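UDP-4-amino-4,6-dideoxy-N-acetyl-beta-L-altrosamine transaminase (Helicobacter pylori, PDB 2FNU) catalyses the PLP-dependent transamination of a UDP-linked 4-keto sugar to its 4-amino form, the second step of pseudaminic acid biosynthesis for flagellin modification. Local coordinates at residues 105-109 and 129-135; 259-264 and 358-363. All coordinates share one frame; numbering follows the deposited sequence.

Contact 1 of 2, residues 105-109 and 129-135; sequences NDGNI and DYAGKSV
The carboxamide of Asn108 bonds to the loop 129-135 through both of its branches. Its OD1 accepts the backbone N-H of Tyr130 at 2.8 Å, in the carbonyl plane of the amide. ND2 gives a nearly straight bond (165°) to Lys133 O at 3.0 Å; that acceptor lies close to the amide plane. With one bond on each branch, the rotation of the buried amide is fixed. Asp106 divides its carboxylate: OD1 takes the backbone N of Asn108 at 3.0 Å, closing an Asx turn, while OD2 turns its anti lone pair to Lys133 NZ in a 2.9 Å salt bridge. With CG anti to the backbone N (chi1 -178°) and the chain extended beyond it, the lysine carries NZ across to Asp106. In this PLP-dependent aminotransferase fold, residues 129-135 link strand 122-128 to helix 137-146, and Tyr130 OH is hydrogen-bonded to the backbone O of His315, a substrate-binding residue. A water donates to Asp106 O and Tyr130 O, joining the two backbones. Among the carbon contacts, Gly107 CA lies over one face of the Tyr130 ring, Val135 CG1 packs 3.8 Å from Asn108 CG, and Ile109 CG2 meets the same methyl loosely.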
ATOM      1  N   ASN B 105     -14.838   6.764  29.935  1.00 15.41           N
ATOM      2  CA  ASN B 105     -14.991   5.375  30.336  1.00 18.71           C
ATOM      3  C   ASN B 105     -15.274   4.421  29.178  1.00 16.74           C
ATOM      4  O   ASN B 105     -15.024   3.227  29.296  1.00 19.31           O
ATOM      5  CB  ASN B 105     -16.094   5.260  31.386  1.00 19.28           C
ATOM      6  CG  ASN B 105     -15.723   5.938  32.690  1.00 44.06           C
ATOM      7  OD1 ASN B 105     -14.648   5.696  33.253  1.00 54.87           O
ATOM      8  ND2 ASN B 105     -16.617   6.792  33.184  1.00 58.70           N
ATOM      9  N   ASP B 106     -15.785   4.950  28.071  1.00 12.73           N
ATOM     10  CA  ASP B 106     -16.112   4.109  26.913  1.00 15.45           C
ATOM     11  C   ASP B 106     -14.963   4.011  25.924  1.00 16.79           C
ATOM     12  O   ASP B 106     -15.118   3.439  24.846  1.00 15.83           O
ATOM     13  CB  ASP B 106     -17.402   4.592  26.226  1.00 15.71           C
ATOM     14  CG  ASP B 106     -17.300   6.015  25.691  1.00 15.45           C
ATOM     15  OD1 ASP B 106     -16.191   6.604  25.667  1.00 14.29           O
ATOM     16  OD2 ASP B 106     -18.341   6.557  25.256  1.00 16.64           O
ATOM     17  N   GLY B 107     -13.800   4.550  26.297  1.00 12.63           N
ATOM     18  CA  GLY B 107     -12.625   4.499  25.429  1.00 12.11           C
ATOM     19  C   GLY B 107     -12.481   5.652  24.459  1.00 14.84           C
ATOM     20  O   GLY B 107     -11.408   5.816  23.865  1.00 13.19           O
ATOM     21  N   ASN B 108     -13.534   6.452  24.297  1.00 12.47           N
ATOM     22  CA  ASN B 108     -13.498   7.554  23.328  1.00 12.21           C
ATOM     23  C   ASN B 108     -12.877   8.838  23.865  1.00 12.85           C
ATOM     24  O   ASN B 108     -12.905   9.101  25.069  1.00 13.91           O
ATOM     25  CB  ASN B 108     -14.907   7.849  22.804  1.00 13.28           C
ATOM     26  CG  ASN B 108     -15.302   6.937  21.653  1.00 14.53           C
ATOM     27  OD1 ASN B 108     -14.456   6.302  21.046  1.00 13.21           O
ATOM     28  ND2 ASN B 108     -16.597   6.888  21.342  1.00 13.70           N
ATOM     29  N   ILE B 109     -12.337   9.642  22.958  1.00 11.40           N
ATOM     30  CA  ILE B 109     -11.712  10.906  23.339  1.00 13.30           C
ATOM     31  C   ILE B 109     -12.729  11.745  24.136  1.00 13.76           C
ATOM     32  O   ILE B 109     -13.913  11.754  23.820  1.00 13.40           O
ATOM     33  CB  ILE B 109     -11.199  11.642  22.065  1.00 11.70           C
ATOM     34  CG1 ILE B 109     -10.156  12.713  22.394  1.00 13.38           C
ATOM     35  CG2 ILE B 109     -12.354  12.249  21.244  1.00 12.02           C
ATOM     36  CD1 ILE B 109      -9.488  13.315  21.145  1.00 14.68           C
ATOM     37  N   ASP B 129     -13.336   6.441  16.643  1.00 11.35           N
ATOM     38  CA  ASP B 129     -14.575   5.826  17.124  1.00 10.94           C
ATOM     39  C   ASP B 129     -14.179   4.474  17.697  1.00 12.52           C
ATOM     40  O   ASP B 129     -14.140   3.461  16.989  1.00 13.15           O
ATOM     41  CB  ASP B 129     -15.566   5.692  15.974  1.00  9.70           C
ATOM     42  CG  ASP B 129     -15.891   7.028  15.338  1.00 15.16           C
ATOM     43  OD1 ASP B 129     -16.085   8.020  16.085  1.00 15.06           O
ATOM     44  OD2 ASP B 129     -15.922   7.099  14.096  1.00 16.28           O
ATOM     45  N   TYR B 130     -13.857   4.464  18.989  1.00 12.03           N
ATOM     46  CA  TYR B 130     -13.305   3.264  19.599  1.00 12.37           C
ATOM     47  C   TYR B 130     -14.334   2.136  19.631  1.00  9.75           C
ATOM     48  O   TYR B 130     -15.447   2.313  20.138  1.00 12.26           O
ATOM     49  CB  TYR B 130     -12.822   3.581  21.017  1.00 12.45           C
ATOM     50  CG  TYR B 130     -12.283   2.368  21.737  1.00 12.62           C
ATOM     51  CD1 TYR B 130     -13.121   1.579  22.516  1.00 14.90           C
ATOM     52  CD2 TYR B 130     -10.949   2.015  21.625  1.00 12.87           C
ATOM     53  CE1 TYR B 130     -12.651   0.459  23.172  1.00 12.69           C
ATOM     54  CE2 TYR B 130     -10.451   0.889  22.281  1.00 12.35           C
ATOM     55  CZ  TYR B 130     -11.318   0.116  23.041  1.00 12.96           C
ATOM     56  OH  TYR B 130     -10.844  -0.992  23.712  1.00 13.72           O
ATOM     57  N   ALA B 131     -13.916   0.968  19.111  1.00 12.06           N
ATOM     58  CA  ALA B 131     -14.747  -0.241  19.041  1.00 11.77           C
ATOM     59  C   ALA B 131     -15.907  -0.124  18.072  1.00 12.95           C
ATOM     60  O   ALA B 131     -16.710  -1.049  17.961  1.00 13.49           O
ATOM     61  CB  ALA B 131     -15.251  -0.677  20.448  1.00 12.52           C
ATOM     62  N   GLY B 132     -15.978   1.004  17.362  1.00 12.84           N
ATOM     63  CA  GLY B 132     -17.128   1.321  16.524  1.00 13.29           C
ATOM     64  C   GLY B 132     -18.075   2.338  17.109  1.00 15.12           C
ATOM     65  O   GLY B 132     -18.971   2.816  16.415  1.00 14.62           O
ATOM     66  N   LYS B 133     -17.884   2.711  18.371  1.00 12.85           N
ATOM     67  CA  LYS B 133     -18.795   3.666  18.995  1.00 12.56           C
ATOM     68  C   LYS B 133     -18.446   5.085  18.555  1.00 13.13           C
ATOM     69  O   LYS B 133     -17.329   5.559  18.775  1.00 13.80           O
ATOM     70  CB  LYS B 133     -18.723   3.561  20.517  1.00 14.16           C
ATOM     71  CG  LYS B 133     -19.697   4.510  21.209  1.00 14.13           C
ATOM     72  CD  LYS B 133     -19.568   4.413  22.727  1.00 15.42           C
ATOM     73  CE  LYS B 133     -20.726   5.090  23.426  1.00 15.87           C
ATOM     74  NZ  LYS B 133     -20.617   4.837  24.907  1.00 17.23           N
ATOM     75  N   SER B 134     -19.414   5.780  17.954  1.00 12.46           N
ATOM     76  CA  SER B 134     -19.162   7.166  17.535  1.00 10.92           C
ATOM     77  C   SER B 134     -18.768   8.029  18.717  1.00 10.87           C
ATOM     78  O   SER B 134     -19.367   7.939  19.799  1.00 14.31           O
ATOM     79  CB  SER B 134     -20.411   7.763  16.875  1.00 12.71           C
ATOM     80  OG  SER B 134     -20.182   9.127  16.524  1.00 13.31           O
ATOM     81  N   VAL B 135     -17.774   8.895  18.495  1.00 11.38           N
ATOM     82  CA  VAL B 135     -17.488   9.951  19.460  1.00 12.45           C
ATOM     83  C   VAL B 135     -18.630  10.962  19.485  1.00 13.22           C
ATOM     84  O   VAL B 135     -19.596  10.856  18.707  1.00 14.29           O
ATOM     85  CB  VAL B 135     -16.181  10.671  19.109  1.00 11.81           C
ATOM     86  CG1 VAL B 135     -15.036   9.651  18.991  1.00 12.58           C
ATOM     87  CG2 VAL B 135     -16.325  11.465  17.789  1.00 14.70           C
TER
HETATM   88  O   HOH W   1     -16.539   2.135  22.822  1.00 16.70           O

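Contact 2 of 2, residues 259-264 and 358-363; sequences TYDRIF and VQNIAH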
ATOM      1  N   THR B 259     -25.910 -11.345  23.416  1.00 12.46           N
ATOM      2  CA  THR B 259     -25.777 -12.608  24.158  1.00 12.75           C
ATOM      3  C   THR B 259     -24.757 -12.462  25.283  1.00 15.08           C
ATOM      4  O   THR B 259     -25.023 -12.845  26.422  1.00 15.20           O
ATOM      5  CB  THR B 259     -25.413 -13.756  23.213  1.00 15.84           C
ATOM      6  OG1 THR B 259     -26.512 -13.950  22.324  1.00 16.85           O
ATOM      7  CG2 THR B 259     -25.163 -15.055  23.976  1.00 14.94           C
ATOM      8  N   TYR B 260     -23.588 -11.900  24.984  1.00 14.42           N
ATOM      9  CA  TYR B 260     -22.668 -11.595  26.068  1.00 12.42           C
ATOM     10  C   TYR B 260     -23.329 -10.727  27.148  1.00 13.34           C
ATOM     11  O   TYR B 260     -23.159 -10.980  28.341  1.00 14.13           O
ATOM     12  CB  TYR B 260     -21.485 -10.807  25.524  1.00 14.34           C
ATOM     13  CG  TYR B 260     -20.378 -11.572  24.828  1.00 12.13           C
ATOM     14  CD1 TYR B 260     -19.697 -12.612  25.466  1.00 12.81           C
ATOM     15  CD2 TYR B 260     -19.937 -11.185  23.558  1.00 13.55           C
ATOM     16  CE1 TYR B 260     -18.630 -13.268  24.849  1.00 13.24           C
ATOM     17  CE2 TYR B 260     -18.877 -11.853  22.926  1.00 12.37           C
ATOM     18  CZ  TYR B 260     -18.222 -12.884  23.588  1.00 13.20           C
ATOM     19  OH  TYR B 260     -17.152 -13.521  22.992  1.00 13.48           O
ATOM     20  N   ASP B 261     -24.045  -9.678  26.726  1.00 12.89           N
ATOM     21  CA  ASP B 261     -24.703  -8.770  27.682  1.00 13.02           C
ATOM     22  C   ASP B 261     -25.609  -9.570  28.623  1.00 13.95           C
ATOM     23  O   ASP B 261     -25.585  -9.352  29.846  1.00 15.22           O
ATOM     24  CB  ASP B 261     -25.546  -7.722  26.968  1.00 13.50           C
ATOM     25  CG  ASP B 261     -24.720  -6.666  26.241  1.00 13.95           C
ATOM     26  OD1 ASP B 261     -23.469  -6.630  26.334  1.00 15.55           O
ATOM     27  OD2 ASP B 261     -25.370  -5.842  25.563  1.00 15.60           O
ATOM     28  N   ARG B 262     -26.393 -10.492  28.058  1.00 13.48           N
ATOM     29  CA  ARG B 262     -27.337 -11.251  28.897  1.00 14.10           C
ATOM     30  C   ARG B 262     -26.583 -12.058  29.943  1.00 14.91           C
ATOM     31  O   ARG B 262     -26.954 -12.066  31.131  1.00 16.09           O
ATOM     32  CB  ARG B 262     -28.214 -12.185  28.066  1.00 14.08           C
ATOM     33  CG  ARG B 262     -29.236 -11.481  27.201  1.00 15.76           C
ATOM     34  CD  ARG B 262     -30.246 -12.492  26.670  1.00 15.76           C
ATOM     35  NE  ARG B 262     -29.633 -13.592  25.914  1.00 15.24           N
ATOM     36  CZ  ARG B 262     -29.265 -13.515  24.637  1.00 17.00           C
ATOM     37  NH1 ARG B 262     -29.427 -12.375  23.956  1.00 16.07           N
ATOM     38  NH2 ARG B 262     -28.735 -14.588  24.037  1.00 15.88           N
ATOM     39  N   ILE B 263     -25.525 -12.747  29.513  1.00 12.92           N
ATOM     40  CA  ILE B 263     -24.810 -13.641  30.415  1.00 12.62           C
ATOM     41  C   ILE B 263     -23.980 -12.866  31.437  1.00 15.53           C
ATOM     42  O   ILE B 263     -23.839 -13.309  32.586  1.00 16.02           O
ATOM     43  CB  ILE B 263     -23.934 -14.633  29.596  1.00 14.31           C
ATOM     44  CG1 ILE B 263     -24.859 -15.527  28.744  1.00 12.48           C
ATOM     45  CG2 ILE B 263     -23.028 -15.478  30.494  1.00 14.29           C
ATOM     46  CD1 ILE B 263     -24.166 -16.330  27.652  1.00 14.88           C
ATOM     47  N   PHE B 264     -23.458 -11.703  31.029  1.00 13.38           N
ATOM     48  CA  PHE B 264     -22.636 -10.872  31.895  1.00 14.73           C
ATOM     49  C   PHE B 264     -23.412  -9.897  32.780  1.00 15.60           C
ATOM     50  O   PHE B 264     -22.805  -9.212  33.605  1.00 16.04           O
ATOM     51  CB  PHE B 264     -21.651 -10.045  31.039  1.00 13.09           C
ATOM     52  CG  PHE B 264     -20.619 -10.871  30.322  1.00 14.01           C
ATOM     53  CD1 PHE B 264     -20.224 -12.115  30.805  1.00 14.96           C
ATOM     54  CD2 PHE B 264     -20.010 -10.380  29.166  1.00 13.33           C
ATOM     55  CE1 PHE B 264     -19.247 -12.875  30.147  1.00 15.12           C
ATOM     56  CE2 PHE B 264     -19.025 -11.125  28.497  1.00 13.02           C
ATOM     57  CZ  PHE B 264     -18.641 -12.365  28.991  1.00 15.39           C
ATOM     58  N   VAL B 358     -20.813 -18.105  21.537  1.00 15.03           N
ATOM     59  CA  VAL B 358     -20.827 -16.964  22.454  1.00 12.87           C
ATOM     60  C   VAL B 358     -21.209 -17.399  23.876  1.00 13.25           C
ATOM     61  O   VAL B 358     -20.614 -16.949  24.858  1.00 13.16           O
ATOM     62  CB  VAL B 358     -21.754 -15.827  21.971  1.00 12.98           C
ATOM     63  CG1 VAL B 358     -21.726 -14.626  22.948  1.00 14.66           C
ATOM     64  CG2 VAL B 358     -21.317 -15.356  20.602  1.00 16.82           C
ATOM     65  N   GLN B 359     -22.213 -18.270  23.981  1.00 14.94           N
ATOM     66  CA  GLN B 359     -22.607 -18.766  25.304  1.00 14.25           C
ATOM     67  C   GLN B 359     -21.448 -19.493  25.964  1.00 13.56           C
ATOM     68  O   GLN B 359     -21.213 -19.324  27.154  1.00 14.56           O
ATOM     69  CB  GLN B 359     -23.809 -19.700  25.183  1.00 13.04           C
ATOM     70  CG  GLN B 359     -25.057 -18.947  24.731  1.00 13.26           C
ATOM     71  CD  GLN B 359     -26.138 -19.850  24.138  1.00 14.16           C
ATOM     72  OE1 GLN B 359     -25.855 -20.953  23.646  1.00 14.49           O
ATOM     73  NE2 GLN B 359     -27.386 -19.377  24.172  1.00 14.86           N
ATOM     74  N   ASN B 360     -20.702 -20.287  25.189  1.00 14.57           N
ATOM     75  CA  ASN B 360     -19.564 -20.997  25.756  1.00 13.42           C
ATOM     76  C   ASN B 360     -18.427 -20.084  26.171  1.00 15.99           C
ATOM     77  O   ASN B 360     -17.859 -20.226  27.255  1.00 16.63           O
ATOM     78  CB  ASN B 360     -19.078 -22.112  24.838  1.00 15.38           C
ATOM     79  CG  ASN B 360     -19.851 -23.402  25.074  1.00 21.72           C
ATOM     80  OD1 ASN B 360     -19.376 -24.304  25.777  1.00 20.73           O
ATOM     81  ND2 ASN B 360     -21.080 -23.459  24.553  1.00 19.93           N
ATOM     82  N   ILE B 361     -18.105 -19.127  25.311  1.00 14.73           N
ATOM     83  CA  ILE B 361     -17.053 -18.175  25.651  1.00 13.65           C
ATOM     84  C   ILE B 361     -17.433 -17.370  26.894  1.00 13.92           C
ATOM     85  O   ILE B 361     -16.629 -17.190  27.807  1.00 14.86           O
ATOM     86  CB  ILE B 361     -16.774 -17.221  24.466  1.00 12.94           C
ATOM     87  CG1 ILE B 361     -16.160 -17.999  23.298  1.00 15.57           C
ATOM     88  CG2 ILE B 361     -15.851 -16.062  24.882  1.00 13.89           C
ATOM     89  CD1 ILE B 361     -16.311 -17.319  21.955  1.00 17.34           C
ATOM     90  N   ALA B 362     -18.660 -16.855  26.914  1.00 11.85           N
ATOM     91  CA  ALA B 362     -19.095 -16.000  28.009  1.00 13.37           C
ATOM     92  C   ALA B 362     -19.041 -16.731  29.354  1.00 15.43           C
ATOM     93  O   ALA B 362     -18.533 -16.198  30.334  1.00 15.16           O
ATOM     94  CB  ALA B 362     -20.499 -15.479  27.727  1.00 15.00           C
ATOM     95  N   HIS B 363     -19.536 -17.968  29.382  1.00 16.23           N
ATOM     96  CA  HIS B 363     -19.487 -18.732  30.609  1.00 16.17           C
ATOM     97  C   HIS B 363     -18.027 -19.043  31.023  1.00 15.93           C
ATOM     98  O   HIS B 363     -17.696 -18.970  32.209  1.00 17.19           O
ATOM     99  CB  HIS B 363     -20.401 -19.963  30.510  1.00 15.51           C
ATOM    100  CG  HIS B 363     -21.859 -19.639  30.669  1.00 17.98           C
ATOM    101  ND1 HIS B 363     -22.424 -19.369  31.901  1.00 20.45           N
ATOM    102  CD2 HIS B 363     -22.868 -19.546  29.764  1.00 16.83           C
ATOM    103  CE1 HIS B 363     -23.713 -19.121  31.748  1.00 18.60           C
ATOM    104  NE2 HIS B 363     -24.011 -19.229  30.464  1.00 20.55           N
TER
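Helix-helix packing in the C-terminal part of this DegT/DnrJ/EryC1-family, PLP-dependent aminotransferase sets the last turns of helix 246-264 against the first half of helix 355-370. The axes of these short segments approach to 9.4 Å and cross at -39°, with Ala362 facing the partner helix at the centre. Its small CB is met by Tyr260 CD1 and Ile263 CG2, each at 3.7 Å, and by the Phe264 ring. No hydrogen bond joins the segments, and the contact is made largely of methyl groups and rings. The torsion that sets Val358 CG1 anti to the backbone N (chi1 -179°) directs this methyl over the Tyr260 ring, almost on its normal and 3.6 Å from the centroid: a CH-pi contact over the face. The same methyl also touches Thr259 CG2. Ile361 CG2 instead comes to the edge of the tyrosine, near the ring plane and 3.4 Å from Tyr260 OH, whose hydrogen bond is with the backbone O of Pro348. Tyr260 and Phe264 both reach Leu347 of strand 344-347, which extends the apolar cluster beyond the two helices. Ile263 uses both branches: CD1 lies against Gln359 CA at 3.7 Å, while CG2 projects over the imidazole of the exposed His363. This second CH-pi contact brings Ile263 CG2 to 3.9 Å from the centroid of the His363 ring.

Overall arrangement
Contact 1 closes before contact 2 opens along the chain; their centres lie about 22 Å apart, with nearest atoms about 12 Å apart and no touch. The pair shows one fold joining segments 20 residues apart as well as segments nearly a hundred residues apart. Contact 1, whose centre is about 10 Å from the centre of the chain, joins the loop that precedes strand 122-128 of the mixed sheet to the loop that follows it, and its Tyr130 side chain is about 7 Å from the bound PMP. Contact 2, with its centre about 25 Å from that of the chain, brings together helices 246-264 and 355-370. Polar bonds join two loops near the cofactor site, whereas apolar packing joins two helices farther out.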